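Local coordinates for nicotinamide-nucleotide adenylyltransferase NadR family / Ribosylnicotinamide kinase (Lactococcus lactis subsp. cremoris, PDB 6GYE), which binds nicotinamide riboside and probably phosphorylates it to the mononucleotide, which a second activity is thought to adenylylate to NAD+, at residues F175-S180 with R245-P250; G192-V197 with F208-A213; G238-N243 with R286-D291; D259-V264 with E292-I297. All blocks are in the same frame, centred on the assembly; numbering follows the deposited sequence.

Contact 1: residues F175-S180 with R245-P250; sequences FRRHFS and REVNSP. With NNR (Nicotinamide riboside), chain I; SO4 (sulfate ion), chain D.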
# COMPACT_ATOMS: atom_id res chain seq x y z
N PHE A 175 -1.94 6.53 0.81
CA PHE A 175 -1.15 5.83 -0.19
C PHE A 175 -0.00 5.02 0.42
O PHE A 175 0.67 4.30 -0.33
CB PHE A 175 -0.57 6.82 -1.21
CG PHE A 175 -1.58 7.36 -2.20
CD1 PHE A 175 -2.45 8.38 -1.84
CD2 PHE A 175 -1.68 6.81 -3.47
CE1 PHE A 175 -3.40 8.85 -2.74
CE2 PHE A 175 -2.63 7.28 -4.39
CZ PHE A 175 -3.48 8.30 -4.02
N ARG A 176 0.23 5.10 1.73
CA ARG A 176 1.49 4.60 2.28
C ARG A 176 1.57 3.08 2.27
O ARG A 176 2.65 2.51 2.07
CB ARG A 176 1.73 5.15 3.69
CG ARG A 176 2.24 6.59 3.63
CD ARG A 176 2.51 7.19 5.01
NE ARG A 176 2.78 8.62 4.93
CZ ARG A 176 3.25 9.36 5.94
NH1 ARG A 176 3.51 8.80 7.12
NH2 ARG A 176 3.44 10.66 5.77
N ARG A 177 0.45 2.40 2.49
CA ARG A 177 0.45 0.94 2.51
C ARG A 177 0.99 0.38 1.20
O ARG A 177 1.81 -0.56 1.20
CB ARG A 177 -0.96 0.42 2.79
CG ARG A 177 -1.22 -0.99 2.30
CD ARG A 177 -2.63 -1.43 2.65
NE ARG A 177 -3.64 -1.03 1.67
CZ ARG A 177 -4.46 0.01 1.82
NH1 ARG A 177 -4.39 0.79 2.90
NH2 ARG A 177 -5.36 0.28 0.86
N HIS A 178 0.58 0.97 0.07
CA HIS A 178 1.00 0.49 -1.24
C HIS A 178 2.51 0.52 -1.39
O HIS A 178 3.09 -0.36 -2.04
CB HIS A 178 0.34 1.33 -2.33
CG HIS A 178 0.73 0.94 -3.72
ND1 HIS A 178 0.11 -0.09 -4.40
CD2 HIS A 178 1.69 1.41 -4.55
CE1 HIS A 178 0.66 -0.21 -5.60
NE2 HIS A 178 1.63 0.68 -5.71
N PHE A 179 3.17 1.54 -0.83
CA PHE A 179 4.61 1.72 -1.04
C PHE A 179 5.45 1.10 0.06
O PHE A 179 6.68 1.24 0.05
CB PHE A 179 4.95 3.21 -1.16
CG PHE A 179 4.46 3.83 -2.42
CD1 PHE A 179 5.12 3.61 -3.61
CD2 PHE A 179 3.31 4.60 -2.42
CE1 PHE A 179 4.65 4.18 -4.79
CE2 PHE A 179 2.84 5.16 -3.59
CZ PHE A 179 3.50 4.95 -4.77
N SER A 180 4.81 0.46 1.03
CA SER A 180 5.53 -0.06 2.18
C SER A 180 6.38 -1.26 1.79
O SER A 180 5.98 -2.09 0.97
CB SER A 180 4.54 -0.43 3.29
OG SER A 180 5.27 -0.83 4.41
N ARG A 245 -2.68 -4.36 10.21
CA ARG A 245 -2.66 -3.32 11.23
C ARG A 245 -1.29 -2.67 11.33
O ARG A 245 -1.18 -1.45 11.40
CB ARG A 245 -3.09 -3.94 12.57
CG ARG A 245 -3.58 -3.02 13.65
CD ARG A 245 -4.45 -3.76 14.71
NE ARG A 245 -5.72 -4.28 14.16
CZ ARG A 245 -6.14 -5.54 14.21
NH1 ARG A 245 -7.32 -5.88 13.66
NH2 ARG A 245 -5.42 -6.48 14.83
N GLU A 246 -0.23 -3.48 11.27
CA GLU A 246 1.10 -2.89 11.35
C GLU A 246 1.46 -2.17 10.05
O GLU A 246 1.99 -1.05 10.08
CB GLU A 246 2.14 -3.96 11.70
CG GLU A 246 1.92 -4.61 13.07
CD GLU A 246 1.81 -3.60 14.21
OE1 GLU A 246 2.50 -2.56 14.18
OE2 GLU A 246 1.02 -3.83 15.14
N VAL A 247 1.15 -2.77 8.89
CA VAL A 247 1.43 -2.10 7.62
C VAL A 247 0.69 -0.76 7.53
O VAL A 247 1.22 0.22 6.98
CB VAL A 247 1.07 -3.02 6.44
CG1 VAL A 247 1.35 -2.32 5.12
CG2 VAL A 247 1.87 -4.31 6.55
N ASN A 248 -0.53 -0.71 8.05
CA ASN A 248 -1.33 0.51 8.03
C ASN A 248 -1.06 1.42 9.22
O ASN A 248 -1.65 2.50 9.29
CB ASN A 248 -2.83 0.17 7.99
CG ASN A 248 -3.25 -0.44 6.66
OD1 ASN A 248 -2.84 0.02 5.59
ND2 ASN A 248 -4.07 -1.48 6.72
N SER A 249 -0.16 1.04 10.11
CA SER A 249 0.06 1.81 11.33
C SER A 249 0.69 3.18 11.02
O SER A 249 1.60 3.27 10.21
CB SER A 249 0.98 1.03 12.27
OG SER A 249 1.39 1.83 13.36
N PRO A 250 0.27 4.23 11.70
CA PRO A 250 1.00 5.51 11.59
C PRO A 250 2.44 5.42 12.05
O PRO A 250 3.23 6.30 11.70
CB PRO A 250 0.19 6.48 12.46
CG PRO A 250 -0.62 5.58 13.37
CD PRO A 250 -0.86 4.29 12.65
O2R NNR I . -3.80 -4.36 5.01
C2R NNR I . -3.09 -4.58 3.78
C3R NNR I . -3.84 -4.04 2.56
O3R NNR I . -5.10 -3.45 2.91
C4R NNR I . -4.07 -5.23 1.65
C5R NNR I . -3.42 -5.01 0.29
O5R NNR I . -3.62 -6.17 -0.53
O4R NNR I . -3.50 -6.39 2.27
C1R NNR I . -2.91 -6.07 3.54
N1 NNR I . -1.49 -6.40 3.52
C2 NNR I . -1.06 -7.53 4.10
C6 NNR I . -0.62 -5.57 2.92
C5 NNR I . 0.74 -5.86 2.89
C4 NNR I . 1.20 -7.02 3.48
C3 NNR I . 0.29 -7.87 4.10
C7 NNR I . 0.75 -9.13 4.75
O7 NNR I . 0.07 -9.63 5.64
N7 NNR I . 1.90 -9.68 4.35
S SO4 D . -2.85 -1.11 -2.22
O1 SO4 D . -2.94 0.28 -1.81
O2 SO4 D . -3.94 -1.85 -1.60
O3 SO4 D . -2.97 -1.23 -3.67
O4 SO4 D . -1.55 -1.65 -1.83
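R177 comes up against N248 through two settings of its side chain: CG points away from its own backbone N (chi1 157°), and a bend farther out (chi3 85°) swings the guanidinium off the line of the methylenes. N248, following V247 of helix 229-247, holds its CG beside the backbone N and brings OD1 within 3.2 Å of R177 NH1, a nearly straight hydrogen bond (161°). The oxygen arrives at the guanidinium edge, close to its plane, whereas the donor lies tilted from the carbonyl plane of the asparagine; the two flat groups stand almost perpendicular. This amide is divided between two partners, since N248 ND2 makes a weak hydrogen bond of 3.4 Å to O2R of the nicotinamide riboside, a pairing that would oppose a flip of the amide. The ribose hydroxyl O3R lies over one guanidinium face, although the modelled fit of sugar to arginine is too tight to be read in detail. Both residues thus belong to the riboside pocket, standing by its ribose hydroxyls. R177 NE and H178 ND1 both turn to a sulfate, probably from the crystallisation liquor, through weak bonds; K65 and Y69 also bind it. The branches of V247 divide: CG1 packs on R177 CG at 4.0 Å and on S180 CB, while CG2 faces C4 and C5 of the nicotinamide ring. The weakly bonded turn 176-179 leads through S180 into strand 181-187, and S180 and V247 both rest on V256 of the neighbouring strand 255-259.

Contact 2: residues G192-V197 with F208-A213; sequences GKTTLV and FSEEYA. With SO4 (sulfate ion), chain F.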
# COMPACT_ATOMS: atom_id res chain seq x y z
N GLY A 192 13.31 -18.82 18.05
CA GLY A 192 13.76 -17.45 18.22
C GLY A 192 13.18 -16.45 17.24
O GLY A 192 13.74 -15.35 17.12
N LYS A 193 12.07 -16.78 16.55
CA LYS A 193 11.45 -15.82 15.63
C LYS A 193 11.13 -14.52 16.34
O LYS A 193 11.45 -13.44 15.85
CB LYS A 193 10.15 -16.38 15.02
CG LYS A 193 10.31 -17.51 14.06
CD LYS A 193 9.23 -18.61 14.16
CE LYS A 193 7.78 -18.18 14.35
NZ LYS A 193 7.39 -17.39 15.57
N THR A 194 10.50 -14.62 17.51
CA THR A 194 9.98 -13.41 18.14
C THR A 194 11.12 -12.51 18.58
O THR A 194 11.08 -11.30 18.33
CB THR A 194 9.06 -13.79 19.32
OG1 THR A 194 7.93 -14.52 18.82
CG2 THR A 194 8.54 -12.55 20.04
N THR A 195 12.17 -13.08 19.17
CA THR A 195 13.33 -12.28 19.52
C THR A 195 13.95 -11.65 18.27
O THR A 195 14.32 -10.48 18.28
CB THR A 195 14.34 -13.14 20.28
OG1 THR A 195 13.76 -13.51 21.52
CG2 THR A 195 15.60 -12.37 20.59
N LEU A 196 14.01 -12.41 17.16
CA LEU A 196 14.61 -11.87 15.93
C LEU A 196 13.79 -10.70 15.37
O LEU A 196 14.34 -9.64 15.05
CB LEU A 196 14.76 -12.97 14.88
CG LEU A 196 15.42 -12.51 13.58
CD1 LEU A 196 16.84 -12.05 13.86
CD2 LEU A 196 15.41 -13.59 12.52
N VAL A 197 12.47 -10.90 15.24
CA VAL A 197 11.56 -9.89 14.71
C VAL A 197 11.70 -8.57 15.47
O VAL A 197 11.85 -7.50 14.87
CB VAL A 197 10.11 -10.40 14.78
CG1 VAL A 197 9.12 -9.26 14.53
CG2 VAL A 197 9.87 -11.54 13.80
N PHE A 208 6.33 -3.84 14.15
CA PHE A 208 6.34 -5.28 13.91
C PHE A 208 5.05 -5.87 14.46
O PHE A 208 4.43 -5.32 15.36
CB PHE A 208 7.55 -5.95 14.57
CG PHE A 208 7.61 -5.76 16.07
CD1 PHE A 208 8.26 -4.67 16.62
CD2 PHE A 208 7.00 -6.68 16.91
CE1 PHE A 208 8.30 -4.50 18.01
CE2 PHE A 208 7.04 -6.51 18.30
CZ PHE A 208 7.69 -5.43 18.84
N SER A 209 4.64 -7.00 13.91
CA SER A 209 3.51 -7.74 14.44
C SER A 209 4.00 -8.86 15.35
O SER A 209 5.17 -9.24 15.34
CB SER A 209 2.67 -8.32 13.30
OG SER A 209 3.41 -9.32 12.64
N GLU A 210 3.06 -9.43 16.10
CA GLU A 210 3.32 -10.59 16.94
C GLU A 210 2.73 -11.82 16.26
O GLU A 210 1.95 -11.72 15.31
CB GLU A 210 2.69 -10.44 18.34
CG GLU A 210 3.18 -9.26 19.19
CD GLU A 210 4.59 -9.44 19.75
OE1 GLU A 210 5.24 -10.48 19.48
OE2 GLU A 210 5.05 -8.53 20.48
N GLU A 211 3.13 -12.99 16.75
CA GLU A 211 2.58 -14.24 16.23
C GLU A 211 1.18 -14.42 16.82
O GLU A 211 1.03 -14.66 18.02
CB GLU A 211 3.49 -15.42 16.56
CG GLU A 211 3.01 -16.70 15.85
CD GLU A 211 3.84 -17.93 16.19
OE1 GLU A 211 4.11 -18.76 15.27
OE2 GLU A 211 4.20 -18.08 17.37
N TYR A 212 0.16 -14.34 15.97
CA TYR A 212 -1.21 -14.36 16.48
C TYR A 212 -1.51 -15.68 17.18
O TYR A 212 -2.23 -15.71 18.19
CB TYR A 212 -2.19 -14.09 15.33
CG TYR A 212 -3.66 -14.16 15.74
CD1 TYR A 212 -4.26 -13.09 16.39
CD2 TYR A 212 -4.42 -15.31 15.53
CE1 TYR A 212 -5.59 -13.14 16.79
CE2 TYR A 212 -5.77 -15.37 15.93
CZ TYR A 212 -6.34 -14.27 16.57
OH TYR A 212 -7.66 -14.29 16.99
N ALA A 213 -0.95 -16.79 16.67
CA ALA A 213 -1.23 -18.10 17.24
C ALA A 213 -0.92 -18.15 18.73
O ALA A 213 -1.67 -18.75 19.51
CB ALA A 213 -0.44 -19.19 16.50
S SO4 F . 9.73 -18.44 18.65
O1 SO4 F . 10.70 -18.35 19.75
O2 SO4 F . 8.61 -19.30 19.01
O3 SO4 F . 9.15 -17.14 18.35
O4 SO4 F . 10.44 -19.00 17.51
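K193 and E211 meet with their side chains crossing at about a right angle, one strongly curled and the other straight. The lysine bends at chi2, chi3 and chi4, folding back round a bound sulfate, to whose O3 K193 NZ makes a weak 3.3 Å hydrogen bond, while E211 extends fully with CG opposite its backbone N (chi1 -172°). Their salt bridge is a loose one, 3.6 Å from K193 NZ to E211 OE1, and the ammonium has a second carboxylate in D259. Replacing K193 by alanine would probably cost E211 and D259 the ammonium they share, and the anion one of its donors. The sequence and geometry around G192, K193 and T194 match a Walker A P-loop, as expected of a P-loop NTPase: the anion sits at the start of helix 193-203, where G192 is the N-cap. Sulfate O4 accepts from K193 N at 2.9 Å. Sulfate O3 accepts from T194 N at 3.0 Å, and the amides of S190 and T191 add to the grip. Though probably from the crystallisation liquor, this sulfate is consistent with the place of a nucleotide phosphate. T194 and E210 also cross at roughly a right angle, but only a methyl takes part, T194 CG2 lying 3.9 Å from E210 OE1, whose carboxylate is bound by R198. One turn farther along, V197 lies obliquely across F208. Its CG1 touches F208 CB at 3.7 Å and nears the ring carbons CG and CD2, the phenyl group being placed by a chi1 of 60° that sets CG between the backbone N and the carbonyl carbon.

Contact 3: residues G238-N243 with R286-D291; sequences GQYDAN and RKTIAD. With NNR (Nicotinamide riboside), chain I.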
# COMPACT_ATOMS: atom_id res chain seq x y z
N GLY A 238 -6.82 -13.91 11.81
CA GLY A 238 -6.22 -13.19 12.92
C GLY A 238 -4.81 -12.70 12.63
O GLY A 238 -4.47 -11.55 12.93
N GLN A 239 -3.96 -13.57 12.09
CA GLN A 239 -2.62 -13.13 11.73
C GLN A 239 -2.67 -12.09 10.61
O GLN A 239 -1.92 -11.10 10.62
CB GLN A 239 -1.75 -14.31 11.30
CG GLN A 239 -0.28 -13.95 11.11
CD GLN A 239 0.42 -13.64 12.42
OE1 GLN A 239 0.54 -14.51 13.28
NE2 GLN A 239 0.85 -12.40 12.59
N TYR A 240 -3.58 -12.27 9.64
CA TYR A 240 -3.69 -11.32 8.54
C TYR A 240 -4.08 -9.93 9.03
O TYR A 240 -3.51 -8.92 8.59
CB TYR A 240 -4.70 -11.82 7.51
CG TYR A 240 -4.83 -10.83 6.38
CD1 TYR A 240 -3.92 -10.83 5.32
CD2 TYR A 240 -5.84 -9.88 6.39
CE1 TYR A 240 -4.03 -9.91 4.29
CE2 TYR A 240 -5.96 -8.96 5.36
CZ TYR A 240 -5.06 -8.98 4.32
OH TYR A 240 -5.20 -8.06 3.32
N ASP A 241 -5.07 -9.85 9.93
CA ASP A 241 -5.48 -8.56 10.49
C ASP A 241 -4.36 -7.92 11.31
O ASP A 241 -4.16 -6.69 11.24
CB ASP A 241 -6.73 -8.75 11.37
CG ASP A 241 -7.97 -9.15 10.57
OD1 ASP A 241 -7.95 -9.00 9.33
OD2 ASP A 241 -8.95 -9.63 11.19
N ALA A 242 -3.65 -8.71 12.11
CA ALA A 242 -2.55 -8.17 12.88
C ALA A 242 -1.48 -7.58 11.96
O ALA A 242 -0.95 -6.50 12.22
CB ALA A 242 -1.93 -9.26 13.76
N ASN A 243 -1.17 -8.29 10.88
CA ASN A 243 -0.15 -7.84 9.94
C ASN A 243 -0.59 -6.59 9.19
O ASN A 243 0.19 -5.63 9.08
CB ASN A 243 0.20 -8.99 9.00
CG ASN A 243 0.95 -10.11 9.73
OD1 ASN A 243 1.33 -9.94 10.88
ND2 ASN A 243 1.18 -11.24 9.06
N ARG A 286 -5.88 -19.60 0.06
CA ARG A 286 -5.53 -19.02 -1.23
C ARG A 286 -5.89 -17.54 -1.29
O ARG A 286 -5.08 -16.70 -1.69
CB ARG A 286 -6.22 -19.79 -2.37
CG ARG A 286 -5.83 -21.26 -2.48
CD ARG A 286 -6.14 -21.86 -3.86
NE ARG A 286 -7.54 -21.70 -4.25
CZ ARG A 286 -8.50 -22.56 -3.92
NH1 ARG A 286 -8.22 -23.63 -3.20
NH2 ARG A 286 -9.75 -22.32 -4.32
N LYS A 287 -7.13 -17.21 -0.90
CA LYS A 287 -7.53 -15.81 -0.80
C LYS A 287 -6.54 -15.01 0.05
O LYS A 287 -5.99 -13.99 -0.40
CB LYS A 287 -8.94 -15.74 -0.21
CG LYS A 287 -9.75 -14.49 -0.50
CD LYS A 287 -9.45 -13.39 0.50
CE LYS A 287 -10.12 -12.07 0.11
NZ LYS A 287 -9.79 -10.94 1.05
N THR A 288 -6.23 -15.49 1.25
CA THR A 288 -5.38 -14.70 2.14
C THR A 288 -3.95 -14.60 1.63
O THR A 288 -3.35 -13.52 1.67
CB THR A 288 -5.41 -15.30 3.54
OG1 THR A 288 -6.78 -15.39 3.98
CG2 THR A 288 -4.58 -14.43 4.50
N ILE A 289 -3.38 -15.70 1.15
CA ILE A 289 -2.01 -15.65 0.65
C ILE A 289 -1.93 -14.72 -0.55
O ILE A 289 -0.94 -14.01 -0.74
CB ILE A 289 -1.50 -17.07 0.34
CG1 ILE A 289 -1.31 -17.85 1.64
CG2 ILE A 289 -0.17 -17.01 -0.44
CD1 ILE A 289 -1.01 -19.34 1.43
N ALA A 290 -2.99 -14.69 -1.37
CA ALA A 290 -3.03 -13.78 -2.50
C ALA A 290 -3.05 -12.31 -2.10
O ALA A 290 -2.68 -11.46 -2.92
CB ALA A 290 -4.27 -14.06 -3.36
N ASP A 291 -3.49 -11.98 -0.89
CA ASP A 291 -3.53 -10.60 -0.43
C ASP A 291 -2.25 -10.17 0.27
O ASP A 291 -2.20 -9.06 0.80
CB ASP A 291 -4.70 -10.38 0.53
CG ASP A 291 -6.03 -10.41 -0.15
OD1 ASP A 291 -6.07 -10.27 -1.39
OD2 ASP A 291 -7.05 -10.57 0.56
O2R NNR I . -3.80 -4.36 5.01
C2R NNR I . -3.09 -4.58 3.78
C3R NNR I . -3.84 -4.04 2.56
O3R NNR I . -5.10 -3.45 2.91
C4R NNR I . -4.07 -5.23 1.65
C5R NNR I . -3.42 -5.01 0.29
O5R NNR I . -3.62 -6.17 -0.53
O4R NNR I . -3.50 -6.39 2.27
C1R NNR I . -2.91 -6.07 3.54
N1 NNR I . -1.49 -6.40 3.52
C2 NNR I . -1.06 -7.53 4.10
C6 NNR I . -0.62 -5.57 2.92
C5 NNR I . 0.74 -5.86 2.89
C4 NNR I . 1.20 -7.02 3.48
C3 NNR I . 0.29 -7.87 4.10
C7 NNR I . 0.75 -9.13 4.75
O7 NNR I . 0.07 -9.63 5.64
N7 NNR I . 1.90 -9.68 4.35
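The apolar part of this contact is Y240 against T288, the two side chains sliding past each other in opposite directions. T288 CG2 sits 3.8 Å from Y240 CD1 and is also close to CB, while the hydroxyl of the threonine is turned back to L284 O in its own helix. Farther along the ring, D291 CB lies 3.7 Å from Y240 OH, its side chain crossing the tyrosine at about a right angle. Y240 of helix 229-247 and D291, just past helix 275-290, thus line the nicotinamide riboside pocket of the P-loop NTPase-like domain, Y240 reaching the ligand because CG is set opposite the backbone N (chi1 179°). Hydrogen bonding to the ligand centres on Y240 OH, which donates to the ribose ring oxygen O4R at 2.6 Å; D291 O receives a weak bond from O5R. A phenylalanine in place of Y240 would probably leave O4R without this donor and the sugar less firmly fixed. Within helix 229-247, Q239 NE2 donates to N243 OD1, which S209 OG also binds. The ionic contribution stays within 286-291: K287 NZ, near the end of helix 275-290, meets D291 OD2 just beyond it at 2.8 Å.

Contact 4: residues D259-V264 with E292-I297; sequences DTDAIV and ERMDLI. With NNR (Nicotinamide riboside), chain I.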
# COMPACT_ATOMS: atom_id res chain seq x y z
N ASP A 259 5.66 -11.22 11.99
CA ASP A 259 5.97 -12.49 12.67
C ASP A 259 5.00 -13.55 12.16
O ASP A 259 3.89 -13.73 12.70
CB ASP A 259 5.89 -12.32 14.18
CG ASP A 259 6.58 -13.47 14.93
OD1 ASP A 259 6.92 -14.48 14.28
OD2 ASP A 259 6.81 -13.35 16.16
N THR A 260 5.41 -14.25 11.09
CA THR A 260 4.66 -15.31 10.40
C THR A 260 3.45 -14.77 9.64
O THR A 260 3.09 -13.60 9.74
CB THR A 260 4.22 -16.44 11.36
OG1 THR A 260 3.07 -16.05 12.12
CG2 THR A 260 5.32 -16.85 12.30
N ASP A 261 2.82 -15.64 8.86
CA ASP A 261 1.78 -15.25 7.92
C ASP A 261 0.91 -16.48 7.63
O ASP A 261 1.03 -17.51 8.31
CB ASP A 261 2.41 -14.71 6.64
CG ASP A 261 2.95 -15.83 5.77
OD1 ASP A 261 3.46 -16.83 6.33
OD2 ASP A 261 2.81 -15.73 4.54
N ALA A 262 0.09 -16.42 6.57
CA ALA A 262 -0.81 -17.53 6.28
C ALA A 262 -0.07 -18.76 5.76
O ALA A 262 -0.50 -19.89 6.01
CB ALA A 262 -1.91 -17.10 5.30
N ILE A 263 1.05 -18.57 5.05
CA ILE A 263 1.83 -19.72 4.60
C ILE A 263 2.30 -20.54 5.79
O ILE A 263 2.23 -21.77 5.79
CB ILE A 263 3.01 -19.26 3.71
CG1 ILE A 263 2.47 -18.70 2.40
CG2 ILE A 263 3.96 -20.43 3.45
CD1 ILE A 263 3.51 -18.39 1.42
N VAL A 264 2.82 -19.87 6.82
CA VAL A 264 3.23 -20.58 8.03
C VAL A 264 2.06 -21.36 8.61
O VAL A 264 2.19 -22.55 8.93
CB VAL A 264 3.83 -19.59 9.05
CG1 VAL A 264 3.98 -20.25 10.42
CG2 VAL A 264 5.16 -19.08 8.55
N GLU A 292 -1.26 -11.04 0.35
CA GLU A 292 -0.02 -10.71 1.02
C GLU A 292 0.99 -10.13 0.04
O GLU A 292 1.09 -10.58 -1.11
CB GLU A 292 0.56 -11.94 1.71
CG GLU A 292 -0.35 -12.51 2.78
CD GLU A 292 0.30 -13.63 3.57
OE1 GLU A 292 1.50 -13.87 3.32
OE2 GLU A 292 -0.36 -14.25 4.44
N ARG A 293 1.70 -9.10 0.48
CA ARG A 293 2.78 -8.49 -0.29
C ARG A 293 4.04 -8.61 0.54
O ARG A 293 4.14 -7.97 1.59
CB ARG A 293 2.49 -7.02 -0.60
CG ARG A 293 1.08 -6.70 -1.01
CD ARG A 293 0.91 -6.78 -2.50
NE ARG A 293 -0.47 -6.57 -2.91
CZ ARG A 293 -1.35 -7.55 -3.12
NH1 ARG A 293 -0.99 -8.81 -2.92
NH2 ARG A 293 -2.58 -7.26 -3.51
N MET A 294 5.01 -9.39 0.08
CA MET A 294 6.26 -9.58 0.81
C MET A 294 7.44 -9.21 -0.07
O MET A 294 7.50 -9.61 -1.23
CB MET A 294 6.39 -11.02 1.31
CG MET A 294 5.37 -11.32 2.40
SD MET A 294 5.35 -13.04 2.90
CE MET A 294 4.63 -13.82 1.46
N ASP A 295 8.37 -8.44 0.49
CA ASP A 295 9.58 -8.09 -0.23
C ASP A 295 10.74 -8.98 0.16
O ASP A 295 11.61 -9.25 -0.68
CB ASP A 295 9.96 -6.62 0.03
CG ASP A 295 8.89 -5.66 -0.44
OD1 ASP A 295 8.78 -5.41 -1.66
OD2 ASP A 295 8.13 -5.15 0.42
N LEU A 296 10.75 -9.47 1.39
CA LEU A 296 11.84 -10.28 1.90
C LEU A 296 11.24 -11.27 2.88
O LEU A 296 10.46 -10.87 3.74
CB LEU A 296 12.90 -9.42 2.60
CG LEU A 296 13.92 -10.24 3.39
CD1 LEU A 296 14.73 -11.11 2.41
CD2 LEU A 296 14.83 -9.36 4.24
N ILE A 297 11.60 -12.55 2.73
CA ILE A 297 11.13 -13.62 3.60
C ILE A 297 12.35 -14.24 4.28
O ILE A 297 13.19 -14.87 3.62
CB ILE A 297 10.34 -14.67 2.80
CG1 ILE A 297 9.08 -14.04 2.21
CG2 ILE A 297 9.98 -15.87 3.68
CD1 ILE A 297 8.44 -14.87 1.08
O2R NNR I . -3.80 -4.36 5.01
C2R NNR I . -3.09 -4.58 3.78
C3R NNR I . -3.84 -4.04 2.56
O3R NNR I . -5.10 -3.45 2.91
C4R NNR I . -4.07 -5.23 1.65
C5R NNR I . -3.42 -5.01 0.29
O5R NNR I . -3.62 -6.17 -0.53
O4R NNR I . -3.50 -6.39 2.27
C1R NNR I . -2.91 -6.07 3.54
N1 NNR I . -1.49 -6.40 3.52
C2 NNR I . -1.06 -7.53 4.10
C6 NNR I . -0.62 -5.57 2.92
C5 NNR I . 0.74 -5.86 2.89
C4 NNR I . 1.20 -7.02 3.48
C3 NNR I . 0.29 -7.87 4.10
C7 NNR I . 0.75 -9.13 4.75
O7 NNR I . 0.07 -9.63 5.64
N7 NNR I . 1.90 -9.68 4.35
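E292 stretches from the nicotinamide pocket to D261 at the start of helix 262-272. Its CB lies 3.7 Å from the ligand amide nitrogen N7, and CG, set beside the backbone N (chi1 -61°), remains near the same atom. From there the chain runs straight, carrying CD past the ligand to within 3.4 Å of D261 OD2. At the tip the two oxygens part company. E292 OE2 accepts from A262 N at 3.1 Å, a bond of 162° that uses the syn lone pair, and the A262 methyl packs against the same oxygen. E292 OE1 stands 2.6 Å from D261 OD2, the side chains crossing at about a right angle and the carboxylate planes 59° apart. D261 is the N-cap residue: its OD1 takes V264 N at 3.1 Å from above the carboxylate plane, and OD2 takes a weak bond from I263 N. M294 lies on the same acid, with SD 4.0 Å from D261 OD2. The pair is buried where strand 255-259 gives way to the helix, and M186 of strand 181-187 also covers D261. Oxygens this close suggest that one of the two acids probably holds a proton; three successive amides at the first turn of the helix point at the carboxylates and would probably ease the charge that remains, so that one polar cluster joins helix capping to the wall of the ligand pocket.

Contacts 1, 3 and 4 all touch nicotinamide riboside, whereas contact 2 lies farther out and handles a sulfate at the P-loop. Contact 4 is wholly buried and acid-rich; the other three are partly buried, contact 1 ending in the exposed N248. Helix 229-247 serves both contacts 1 and 3, but with different chemistry: a guanidinium-amide bond at its end, and an aromatic ring against a threonine methyl farther back. Further bonds tie contacts 2, 3 and 4 together: S209 is probably hydrogen-bonded to D259 N, T194 probably to the D259 side chain, and N243 probably to T260 O.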